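Local coordinates for binding domain (Hc) of Paraclostridial Mosquitocidal Protein 1 (PDB 6HOX) that forms the receptor-binding domain of a botulinum-like neurotoxin that targets Anopheles mosquitoes, the part of the heavy chain that recognises host cells, at residues I95-L100 with Y160-I165; K61-S67 with Q217-D222; K331-V337 with R366-L372. All blocks are in the same frame, centred on the assembly; numbering follows the deposited sequence.

How the contacts relate
The three contacts illustrate how a two-part toxin domain is tied together. Following the chain from the N terminus, contact 2 opens at K61-S67 and closes only at Q217-D222; contact 1, joining I95-L100 to Y160-I165, opens and shuts within that long excursion, so the two nest without crossing. They touch: strand 218-227 lies beside strand 89-96 in one antiparallel sheet of the N-terminal, concanavalin-like half, and R96 N lies 2.9 Å from R220 O, a probable hydrogen bond. Contact 1 also lies where this half meets the C-terminal one. Contact 3 follows in series, closing a short loop in the trefoil half, its centre about 31 and 35 Å from those of contacts 1 and 2.

Contact 1. Residues I95-L100 with Y160-I165; sequences IRVPRL and YISSNI
Backbone and side-chain bonds together hold the chain leaving a strand to a loop in this buried contact. I95 and R96 are extended; beyond them the chain stays open but irregular, running past a loop folded in tight turns. CA atoms come nearest at P98-N164 (4.3 Å) and R99-S163 (4.0 Å). The R96 side chain is fully stretched (ttt), so that R96 NE donates to N164 O at 2.8 Å, while its guanidinium makes a cation-pi contact with W253. N164 has left-handed backbone angles (69°/14°); its N donates to V97 O at 2.8 Å, and its t side chain carries ND2 to D441. V97, also t, points toward the loop: V97 CG2 meets I161 CG2 at 3.7 Å and V97 CG1 lies 3.5 Å from S162 OG. Water 1 accepts from V97 N (2.9 Å) and lies 2.8 Å from I161 O and 2.7 Å from I165 O, bridging strand end and loop. S162 centres an inverse gamma turn, and its O receives L100 N at 3.0 Å. S163, in p, keeps to its own loop: S163 OG accepts from I165 N (3.1 Å), which makes an ST turn, and donates to Y160 O (3.0 Å). L100 (t, p) sets CD2 3.5 Å from Y160 OH, whereas R99 bends its chain so that NE reaches L100 O at 2.9 Å and NH1 meets K445 O. With L100 on I302 and R99 on I304, the arrangement is an interdomain seam, where the lectin-like N-terminal subdomain of a clostridial receptor-binding domain abuts its beta-trefoil partner.

Contact 2. Residues K61-S67 with Q217-D222; sequences KTIRLNS and QFIRLD
Two neighbouring strands can present different chemistry on their two faces, as this antiparallel pair demonstrates. The axes of strands 61-66 and 218-222 approach to 4.6 Å at 155°. Q217 O accepts from S67 OG at 2.8 Å, and water 4 lies 2.7 Å from Q217 O and 2.8 Å from S67 N. F218, in the p rotamer, offers its ring face to R64, whose extended side chain lays its guanidinium flat on the ring, with planes at 14° and CZ 3.7 Å from the centroid. R64 NE is held by N66 OD1 at 2.8 Å, and NH1 pairs with E442. I219 forms a hydrogen-bonded pair with L65: L65 N to I219 O and I219 N to L65 O, both 2.8 Å. R220 faces R64 in a non-hydrogen-bonded pair, CA atoms 4.4 Å apart, and its guanidinium goes to D441. L221 pairs with I63; L221 N reaches I63 O at 3.0 Å, but the return bond, I63 N to L221 O, is weak at 3.4 Å. Water 3 bridges I63 N (2.9 Å), L221 O (2.6 Å) and D222 OD1 (2.8 Å). I63, L65, I219 and L221 thus form an apolar face, which I219 and L221 continue onto F93 and I95 of neighbouring strand 89-96; the other face carries R64, R220 and the F218 ring: the two-faced antiparallel sheet of a concanavalin-like jelly roll.

Contact 3. Residues K331-V337 with R366-L372; sequences KNDVADV and RNGDLKL
In this trefoil strand pair, regular bonding is interrupted and then completed by side chains and one water. The two segments run antiparallel, V334 opposite K371 as a non-hydrogen-bonded pair with CA atoms 4.4 Å apart. N332, in a left-handed conformation (84°/10°), donates its N to L372 O at 2.7 Å; L372 N binds D333 O at 3.1 Å and A335 N binds L370 O at 3.0 Å. Pairing then lapses, with A335 O and L370 O, both acceptors, 3.3 Å apart. Water 5 fills the break, accepting from L370 N and R366 NH2, each at 2.8 Å, and lying 2.9 Å from both A335 O and D336 OD1. R366 NE salt-bridges D336 OD2 (2.8 Å) and R366 NH2 salt-bridges D369 OD2 (3.0 Å), while D333 OD2 bonds to Y259. L370 CD2 packs on V337 CG2 at 4.1 Å. The chemistry implies that, where direct pairing between these segments stops, the R366-D336 salt bridge and water 5 link them beyond A335, D369 holding the arginine from its own segment.

Contact 1. Residues I95-L100 with Y160-I165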
loop_
_atom_site.group_PDB
_atom_site.type_symbol
_atom_site.label_atom_id
_atom_site.label_comp_id
_atom_site.label_asym_id
_atom_site.label_seq_id
_atom_site.Cartn_x
_atom_site.Cartn_y
_atom_site.Cartn_z
ATOM N N ILE A 95 1.542 6.973 4.476
ATOM C CA ILE A 95 2.974 6.852 4.393
ATOM C C ILE A 95 3.334 5.684 3.473
ATOM O O ILE A 95 2.675 4.635 3.467
ATOM C CB ILE A 95 3.607 6.699 5.790
ATOM C CG1 ILE A 95 5.091 7.077 5.751
ATOM C CG2 ILE A 95 3.383 5.313 6.369
ATOM C CD1 ILE A 95 5.765 7.062 7.115
ATOM N N ARG A 96 4.385 5.888 2.682
ATOM C CA ARG A 96 4.990 4.836 1.912
ATOM C C ARG A 96 6.490 4.858 2.200
ATOM O O ARG A 96 7.181 5.804 1.812
ATOM C CB ARG A 96 4.689 5.014 0.422
ATOM C CG ARG A 96 5.023 3.799 -0.434
ATOM C CD ARG A 96 4.712 4.043 -1.892
ATOM N NE ARG A 96 5.117 2.946 -2.763
ATOM C CZ ARG A 96 5.053 2.980 -4.091
ATOM N NH1 ARG A 96 4.761 4.108 -4.713
ATOM N NH2 ARG A 96 5.304 1.895 -4.803
ATOM N N VAL A 97 6.941 3.839 2.928
ATOM C CA VAL A 97 8.309 3.643 3.324
ATOM C C VAL A 97 8.930 2.542 2.483
ATOM O O VAL A 97 8.345 1.463 2.381
ATOM C CB VAL A 97 8.386 3.264 4.809
ATOM C CG1 VAL A 97 9.820 3.037 5.260
ATOM C CG2 VAL A 97 7.670 4.289 5.682
ATOM N N PRO A 98 10.146 2.740 1.914
ATOM C CA PRO A 98 10.765 1.727 1.054
ATOM C C PRO A 98 10.888 0.370 1.760
ATOM O O PRO A 98 11.043 0.311 2.975
ATOM C CB PRO A 98 12.143 2.323 0.727
ATOM C CG PRO A 98 11.884 3.811 0.800
ATOM C CD PRO A 98 10.979 3.951 2.010
ATOM N N ARG A 99 10.811 -0.698 0.973
ATOM C CA ARG A 99 10.946 -2.041 1.472
ATOM C C ARG A 99 12.331 -2.224 2.085
ATOM O O ARG A 99 13.353 -1.891 1.490
ATOM C CB ARG A 99 10.781 -3.105 0.386
ATOM C CG ARG A 99 10.506 -4.480 0.974
ATOM C CD ARG A 99 11.171 -5.570 0.177
ATOM N NE ARG A 99 12.615 -5.475 0.277
ATOM C CZ ARG A 99 13.424 -5.358 -0.760
ATOM N NH1 ARG A 99 12.937 -5.434 -1.983
ATOM N NH2 ARG A 99 14.715 -5.165 -0.569
ATOM N N LEU A 100 12.310 -2.783 3.286
ATOM C CA LEU A 100 13.482 -3.111 4.046
ATOM C C LEU A 100 14.587 -3.690 3.159
ATOM O O LEU A 100 14.395 -4.714 2.492
ATOM C CB LEU A 100 13.074 -4.155 5.081
ATOM C CG LEU A 100 14.139 -4.430 6.134
ATOM C CD1 LEU A 100 14.400 -3.170 6.954
ATOM C CD2 LEU A 100 13.733 -5.612 7.004
ATOM N N TYR A 160 3.029 -4.387 7.641
ATOM C CA TYR A 160 4.439 -4.044 7.896
ATOM C C TYR A 160 4.780 -2.710 7.208
ATOM O O TYR A 160 4.396 -2.482 6.058
ATOM C CB TYR A 160 5.325 -5.195 7.416
ATOM C CG TYR A 160 6.779 -5.067 7.770
ATOM C CD1 TYR A 160 7.251 -5.512 8.992
ATOM C CD2 TYR A 160 7.677 -4.492 6.892
ATOM C CE1 TYR A 160 8.589 -5.403 9.324
ATOM C CE2 TYR A 160 9.020 -4.381 7.203
ATOM C CZ TYR A 160 9.474 -4.833 8.428
ATOM O OH TYR A 160 10.792 -4.710 8.734
ATOM N N ILE A 161 5.515 -1.837 7.909
ATOM C CA ILE A 161 5.737 -0.440 7.455
ATOM C C ILE A 161 6.767 -0.380 6.314
ATOM O O ILE A 161 6.499 0.241 5.277
ATOM C CB ILE A 161 6.139 0.467 8.638
ATOM C CG1 ILE A 161 5.058 0.520 9.718
ATOM C CG2 ILE A 161 6.534 1.865 8.167
ATOM C CD1 ILE A 161 3.689 0.941 9.232
ATOM N N SER A 162 7.955 -0.967 6.518
ATOM C CA SER A 162 9.022 -0.912 5.539
ATOM C C SER A 162 8.807 -1.991 4.470
ATOM O O SER A 162 9.562 -2.962 4.392
ATOM C CB SER A 162 10.372 -1.025 6.206
ATOM O OG SER A 162 10.572 0.099 7.045
ATOM N N SER A 163 7.769 -1.775 3.656
ATOM C CA SER A 163 7.229 -2.731 2.696
ATOM C C SER A 163 7.131 -2.128 1.286
ATOM O O SER A 163 6.868 -2.869 0.313
ATOM C CB SER A 163 5.861 -3.135 3.141
ATOM O OG SER A 163 5.010 -2.006 3.154
ATOM N N ASN A 164 7.242 -0.795 1.201
ATOM C CA ASN A 164 6.989 0.008 -0.000
ATOM C C ASN A 164 5.506 0.031 -0.390
ATOM O O ASN A 164 5.167 0.501 -1.495
ATOM C CB ASN A 164 7.802 -0.443 -1.210
ATOM C CG ASN A 164 8.051 0.683 -2.188
ATOM O OD1 ASN A 164 8.248 1.822 -1.777
ATOM N ND2 ASN A 164 8.039 0.377 -3.479
ATOM N N ILE A 165 4.624 -0.408 0.514
ATOM C CA ILE A 165 3.173 -0.382 0.306
ATOM C C ILE A 165 2.591 0.803 1.083
ATOM O O ILE A 165 2.963 1.047 2.214
ATOM C CB ILE A 165 2.532 -1.722 0.722
ATOM C CG1 ILE A 165 3.118 -2.901 -0.052
ATOM C CG2 ILE A 165 1.014 -1.676 0.573
ATOM C CD1 ILE A 165 2.871 -4.237 0.589
HETATM O O HOH W 1 4.897 2.006 3.791
#

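Contact 2. Residues K61-S67 with Q217-D222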
loop_
_atom_site.group_PDB
_atom_site.type_symbol
_atom_site.label_atom_id
_atom_site.label_comp_id
_atom_site.label_asym_id
_atom_site.label_seq_id
_atom_site.Cartn_x
_atom_site.Cartn_y
_atom_site.Cartn_z
ATOM N N LYS A 61 -0.809 13.516 -6.626
ATOM C CA LYS A 61 0.582 13.721 -6.272
ATOM C C LYS A 61 0.786 13.603 -4.750
ATOM O O LYS A 61 -0.126 13.789 -3.954
ATOM C CB LYS A 61 1.050 15.085 -6.790
ATOM C CG LYS A 61 0.912 15.273 -8.295
ATOM C CD LYS A 61 1.995 14.567 -9.085
ATOM C CE LYS A 61 1.948 14.915 -10.559
ATOM N NZ LYS A 61 2.872 14.080 -11.372
ATOM N N THR A 62 2.022 13.292 -4.367
ATOM C CA THR A 62 2.387 13.168 -2.976
ATOM C C THR A 62 3.737 13.850 -2.739
ATOM O O THR A 62 4.552 13.998 -3.640
ATOM C CB THR A 62 2.401 11.692 -2.559
ATOM O OG1 THR A 62 2.523 11.620 -1.137
ATOM C CG2 THR A 62 3.512 10.906 -3.219
ATOM N N ILE A 63 3.953 14.230 -1.483
ATOM C CA ILE A 63 5.219 14.724 -1.026
ATOM C C ILE A 63 6.203 13.559 -0.935
ATOM O O ILE A 63 5.851 12.449 -0.511
ATOM C CB ILE A 63 5.053 15.417 0.338
ATOM C CG1 ILE A 63 4.207 16.685 0.214
ATOM C CG2 ILE A 63 6.419 15.660 0.959
ATOM C CD1 ILE A 63 3.522 17.104 1.504
ATOM N N ARG A 64 7.448 13.842 -1.330
ATOM C CA ARG A 64 8.563 12.951 -1.139
ATOM C C ARG A 64 9.676 13.695 -0.383
ATOM O O ARG A 64 10.114 14.770 -0.808
ATOM C CB ARG A 64 9.074 12.431 -2.484
ATOM C CG ARG A 64 10.395 11.679 -2.371
ATOM C CD ARG A 64 10.867 11.054 -3.682
ATOM N NE ARG A 64 12.235 10.541 -3.588
ATOM C CZ ARG A 64 12.746 9.572 -4.339
ATOM N NH1 ARG A 64 11.987 8.930 -5.213
ATOM N NH2 ARG A 64 14.028 9.266 -4.224
ATOM N N LEU A 65 10.104 13.115 0.743
ATOM C CA LEU A 65 11.219 13.589 1.554
ATOM C C LEU A 65 12.428 12.672 1.350
ATOM O O LEU A 65 12.321 11.475 1.537
ATOM C CB LEU A 65 10.799 13.560 3.022
ATOM C CG LEU A 65 9.672 14.514 3.416
ATOM C CD1 LEU A 65 9.350 14.374 4.903
ATOM C CD2 LEU A 65 10.044 15.954 3.112
ATOM N N ASN A 66 13.572 13.271 1.016
ATOM C CA ASN A 66 14.844 12.612 0.755
ATOM C C ASN A 66 15.777 12.854 1.943
ATOM O O ASN A 66 15.476 13.652 2.812
ATOM C CB ASN A 66 15.471 13.120 -0.552
ATOM C CG ASN A 66 14.627 12.757 -1.755
ATOM O OD1 ASN A 66 14.074 11.658 -1.817
ATOM N ND2 ASN A 66 14.506 13.669 -2.709
ATOM N N SER A 67 16.928 12.175 1.944
ATOM C CA SER A 67 17.878 12.240 3.055
ATOM C C SER A 67 18.913 13.351 2.825
ATOM O O SER A 67 20.113 13.094 2.826
ATOM C CB SER A 67 18.538 10.909 3.266
ATOM O OG SER A 67 17.610 9.977 3.794
ATOM N N GLN A 217 17.608 6.534 1.969
ATOM C CA GLN A 217 16.236 6.503 2.467
ATOM C C GLN A 217 15.467 7.725 1.961
ATOM O O GLN A 217 16.003 8.849 1.855
ATOM C CB GLN A 217 16.201 6.449 3.995
ATOM C CG GLN A 217 14.821 6.204 4.590
ATOM C CD GLN A 217 14.177 4.907 4.163
ATOM O OE1 GLN A 217 13.995 4.639 2.973
ATOM N NE2 GLN A 217 13.744 4.125 5.136
ATOM N N PHE A 218 14.199 7.480 1.627
ATOM C CA PHE A 218 13.264 8.505 1.222
ATOM C C PHE A 218 11.867 8.039 1.620
ATOM O O PHE A 218 11.581 6.841 1.662
ATOM C CB PHE A 218 13.375 8.789 -0.280
ATOM C CG PHE A 218 12.895 7.672 -1.189
ATOM C CD1 PHE A 218 13.707 6.589 -1.483
ATOM C CD2 PHE A 218 11.624 7.702 -1.746
ATOM C CE1 PHE A 218 13.261 5.569 -2.317
ATOM C CE2 PHE A 218 11.183 6.697 -2.598
ATOM C CZ PHE A 218 12.001 5.622 -2.869
ATOM N N ILE A 219 10.989 8.992 1.911
ATOM C CA ILE A 219 9.652 8.656 2.355
ATOM C C ILE A 219 8.659 9.438 1.505
ATOM O O ILE A 219 8.917 10.575 1.153
ATOM C CB ILE A 219 9.485 8.982 3.851
ATOM C CG1 ILE A 219 10.521 8.260 4.715
ATOM C CG2 ILE A 219 8.067 8.709 4.311
ATOM C CD1 ILE A 219 10.330 6.776 4.794
ATOM N N ARG A 220 7.522 8.818 1.204
ATOM C CA ARG A 220 6.414 9.518 0.589
ATOM C C ARG A 220 5.302 9.632 1.632
ATOM O O ARG A 220 4.990 8.661 2.344
ATOM C CB ARG A 220 6.034 8.825 -0.724
ATOM C CG ARG A 220 7.089 9.031 -1.799
ATOM C CD ARG A 220 7.042 8.038 -2.938
ATOM N NE ARG A 220 7.540 6.736 -2.559
ATOM C CZ ARG A 220 7.711 5.722 -3.404
ATOM N NH1 ARG A 220 7.448 5.890 -4.693
ATOM N NH2 ARG A 220 8.160 4.559 -2.957
ATOM N N LEU A 221 4.727 10.834 1.718
ATOM C CA LEU A 221 3.840 11.233 2.818
ATOM C C LEU A 221 2.678 12.053 2.246
ATOM O O LEU A 221 2.902 12.986 1.470
ATOM C CB LEU A 221 4.689 12.030 3.814
ATOM C CG LEU A 221 4.082 12.326 5.185
ATOM C CD1 LEU A 221 3.952 11.056 6.028
ATOM C CD2 LEU A 221 4.923 13.372 5.909
ATOM N N ASP A 222 1.442 11.696 2.611
ATOM C CA ASP A 222 0.272 12.356 2.070
ATOM C C ASP A 222 -0.842 12.443 3.125
ATOM O O ASP A 222 -1.020 11.564 3.953
ATOM C CB ASP A 222 -0.197 11.675 0.777
ATOM C CG ASP A 222 -1.147 12.547 -0.041
ATOM O OD1 ASP A 222 -1.012 13.795 0.049
ATOM O OD2 ASP A 222 -2.028 11.987 -0.737
HETATM O O HOH W 2 -1.642 15.467 -1.815
HETATM O O HOH W 3 1.591 14.822 0.169
HETATM O O HOH W 4 17.447 10.242 0.057
#

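Contact 3. Residues K331-V337 with R366-L372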
loop_
_atom_site.group_PDB
_atom_site.type_symbol
_atom_site.label_atom_id
_atom_site.label_comp_id
_atom_site.label_asym_id
_atom_site.label_seq_id
_atom_site.Cartn_x
_atom_site.Cartn_y
_atom_site.Cartn_z
ATOM N N LYS A 331 -13.648 -1.162 -11.081
ATOM C CA LYS A 331 -14.418 -2.313 -10.697
ATOM C C LYS A 331 -15.510 -2.576 -11.740
ATOM O O LYS A 331 -16.268 -1.685 -12.043
ATOM C CB LYS A 331 -15.027 -1.990 -9.326
ATOM C CG LYS A 331 -15.809 -3.104 -8.677
ATOM C CD LYS A 331 -16.704 -2.641 -7.546
ATOM C CE LYS A 331 -15.986 -1.895 -6.452
ATOM N NZ LYS A 331 -16.877 -1.704 -5.284
ATOM N N ASN A 332 -15.514 -3.794 -12.297
ATOM C CA ASN A 332 -16.466 -4.331 -13.266
ATOM C C ASN A 332 -16.144 -3.951 -14.715
ATOM O O ASN A 332 -16.939 -4.255 -15.605
ATOM C CB ASN A 332 -17.922 -3.982 -12.960
ATOM C CG ASN A 332 -18.376 -4.481 -11.607
ATOM O OD1 ASN A 332 -19.193 -3.829 -10.962
ATOM N ND2 ASN A 332 -17.854 -5.620 -11.170
ATOM N N ASP A 333 -14.970 -3.381 -14.975
ATOM C CA ASP A 333 -14.560 -3.091 -16.355
ATOM C C ASP A 333 -14.260 -4.405 -17.077
ATOM O O ASP A 333 -13.681 -5.305 -16.485
ATOM C CB ASP A 333 -13.306 -2.220 -16.421
ATOM C CG ASP A 333 -13.549 -0.745 -16.142
ATOM O OD1 ASP A 333 -14.733 -0.355 -16.001
ATOM O OD2 ASP A 333 -12.541 0.004 -16.089
ATOM N N VAL A 334 -14.652 -4.478 -18.357
ATOM C CA VAL A 334 -14.304 -5.578 -19.211
ATOM C C VAL A 334 -12.987 -5.220 -19.894
ATOM O O VAL A 334 -12.831 -4.139 -20.455
ATOM C CB VAL A 334 -15.413 -5.911 -20.230
ATOM C CG1 VAL A 334 -14.924 -6.898 -21.287
ATOM C CG2 VAL A 334 -16.635 -6.475 -19.523
ATOM N N ALA A 335 -12.018 -6.122 -19.792
ATOM C CA ALA A 335 -10.672 -5.804 -20.227
ATOM C C ALA A 335 -9.921 -7.103 -20.535
ATOM O O ALA A 335 -10.280 -8.179 -20.063
ATOM C CB ALA A 335 -9.982 -4.976 -19.161
ATOM N N ASP A 336 -8.894 -6.993 -21.370
ATOM C CA ASP A 336 -8.057 -8.116 -21.674
ATOM C C ASP A 336 -6.725 -7.934 -20.970
ATOM O O ASP A 336 -6.294 -6.816 -20.721
ATOM C CB ASP A 336 -7.908 -8.293 -23.181
ATOM C CG ASP A 336 -9.202 -8.811 -23.781
ATOM O OD1 ASP A 336 -9.763 -9.822 -23.245
ATOM O OD2 ASP A 336 -9.662 -8.190 -24.735
ATOM N N VAL A 337 -6.113 -9.067 -20.640
ATOM C CA VAL A 337 -4.752 -9.107 -20.135
ATOM C C VAL A 337 -3.846 -9.581 -21.273
ATOM O O VAL A 337 -3.881 -10.764 -21.659
ATOM C CB VAL A 337 -4.653 -10.016 -18.901
ATOM C CG1 VAL A 337 -3.247 -10.041 -18.338
ATOM C CG2 VAL A 337 -5.669 -9.613 -17.834
ATOM N N ARG A 366 -9.633 -13.830 -28.953
ATOM C CA ARG A 366 -10.513 -13.536 -27.823
ATOM C C ARG A 366 -11.668 -14.543 -27.807
ATOM O O ARG A 366 -12.386 -14.678 -28.796
ATOM C CB ARG A 366 -11.027 -12.100 -27.973
ATOM C CG ARG A 366 -11.574 -11.458 -26.709
ATOM C CD ARG A 366 -11.588 -9.949 -26.855
ATOM N NE ARG A 366 -12.075 -9.309 -25.644
ATOM C CZ ARG A 366 -13.358 -9.179 -25.304
ATOM N NH1 ARG A 366 -14.322 -9.542 -26.140
ATOM N NH2 ARG A 366 -13.673 -8.685 -24.118
ATOM N N ASN A 367 -11.813 -15.254 -26.687
ATOM C CA ASN A 367 -12.800 -16.302 -26.507
ATOM C C ASN A 367 -13.478 -16.131 -25.138
ATOM O O ASN A 367 -13.095 -16.768 -24.161
ATOM C CB ASN A 367 -12.174 -17.694 -26.618
ATOM C CG ASN A 367 -13.198 -18.790 -26.439
ATOM O OD1 ASN A 367 -14.381 -18.559 -26.661
ATOM N ND2 ASN A 367 -12.767 -19.976 -26.052
ATOM N N GLY A 368 -14.503 -15.278 -25.102
ATOM C CA GLY A 368 -15.187 -14.905 -23.884
ATOM C C GLY A 368 -14.725 -13.537 -23.426
ATOM O O GLY A 368 -14.016 -12.854 -24.167
ATOM N N ASP A 369 -15.145 -13.142 -22.215
ATOM C CA ASP A 369 -14.832 -11.837 -21.654
ATOM C C ASP A 369 -14.196 -12.036 -20.277
ATOM O O ASP A 369 -14.523 -12.979 -19.577
ATOM C CB ASP A 369 -16.080 -10.955 -21.560
ATOM C CG ASP A 369 -16.734 -10.709 -22.911
ATOM O OD1 ASP A 369 -17.537 -11.557 -23.336
ATOM O OD2 ASP A 369 -16.400 -9.696 -23.544
ATOM N N LEU A 370 -13.241 -11.156 -19.966
ATOM C CA LEU A 370 -12.654 -10.983 -18.654
ATOM C C LEU A 370 -13.217 -9.695 -18.067
ATOM O O LEU A 370 -13.291 -8.681 -18.756
ATOM C CB LEU A 370 -11.132 -10.877 -18.757
ATOM C CG LEU A 370 -10.358 -12.172 -18.570
ATOM C CD1 LEU A 370 -10.892 -13.231 -19.506
ATOM C CD2 LEU A 370 -8.864 -11.941 -18.776
ATOM N N LYS A 371 -13.566 -9.765 -16.781
ATOM C CA LYS A 371 -13.991 -8.629 -16.007
ATOM C C LYS A 371 -13.126 -8.563 -14.743
ATOM O O LYS A 371 -12.973 -9.557 -14.045
ATOM C CB LYS A 371 -15.479 -8.772 -15.686
ATOM C CG LYS A 371 -16.163 -7.496 -15.223
ATOM C CD LYS A 371 -17.640 -7.677 -14.971
ATOM C CE LYS A 371 -18.446 -7.631 -16.254
ATOM N NZ LYS A 371 -19.635 -6.759 -16.105
ATOM N N LEU A 372 -12.536 -7.395 -14.482
ATOM C CA LEU A 372 -11.824 -7.169 -13.245
ATOM C C LEU A 372 -12.823 -6.618 -12.223
ATOM O O LEU A 372 -13.466 -5.581 -12.444
ATOM C CB LEU A 372 -10.640 -6.222 -13.480
ATOM C CG LEU A 372 -9.354 -6.894 -13.981
ATOM C CD1 LEU A 372 -9.538 -7.474 -15.367
ATOM C CD2 LEU A 372 -8.175 -5.929 -13.990
HETATM O O HOH W 5 -12.246 -9.308 -21.828
#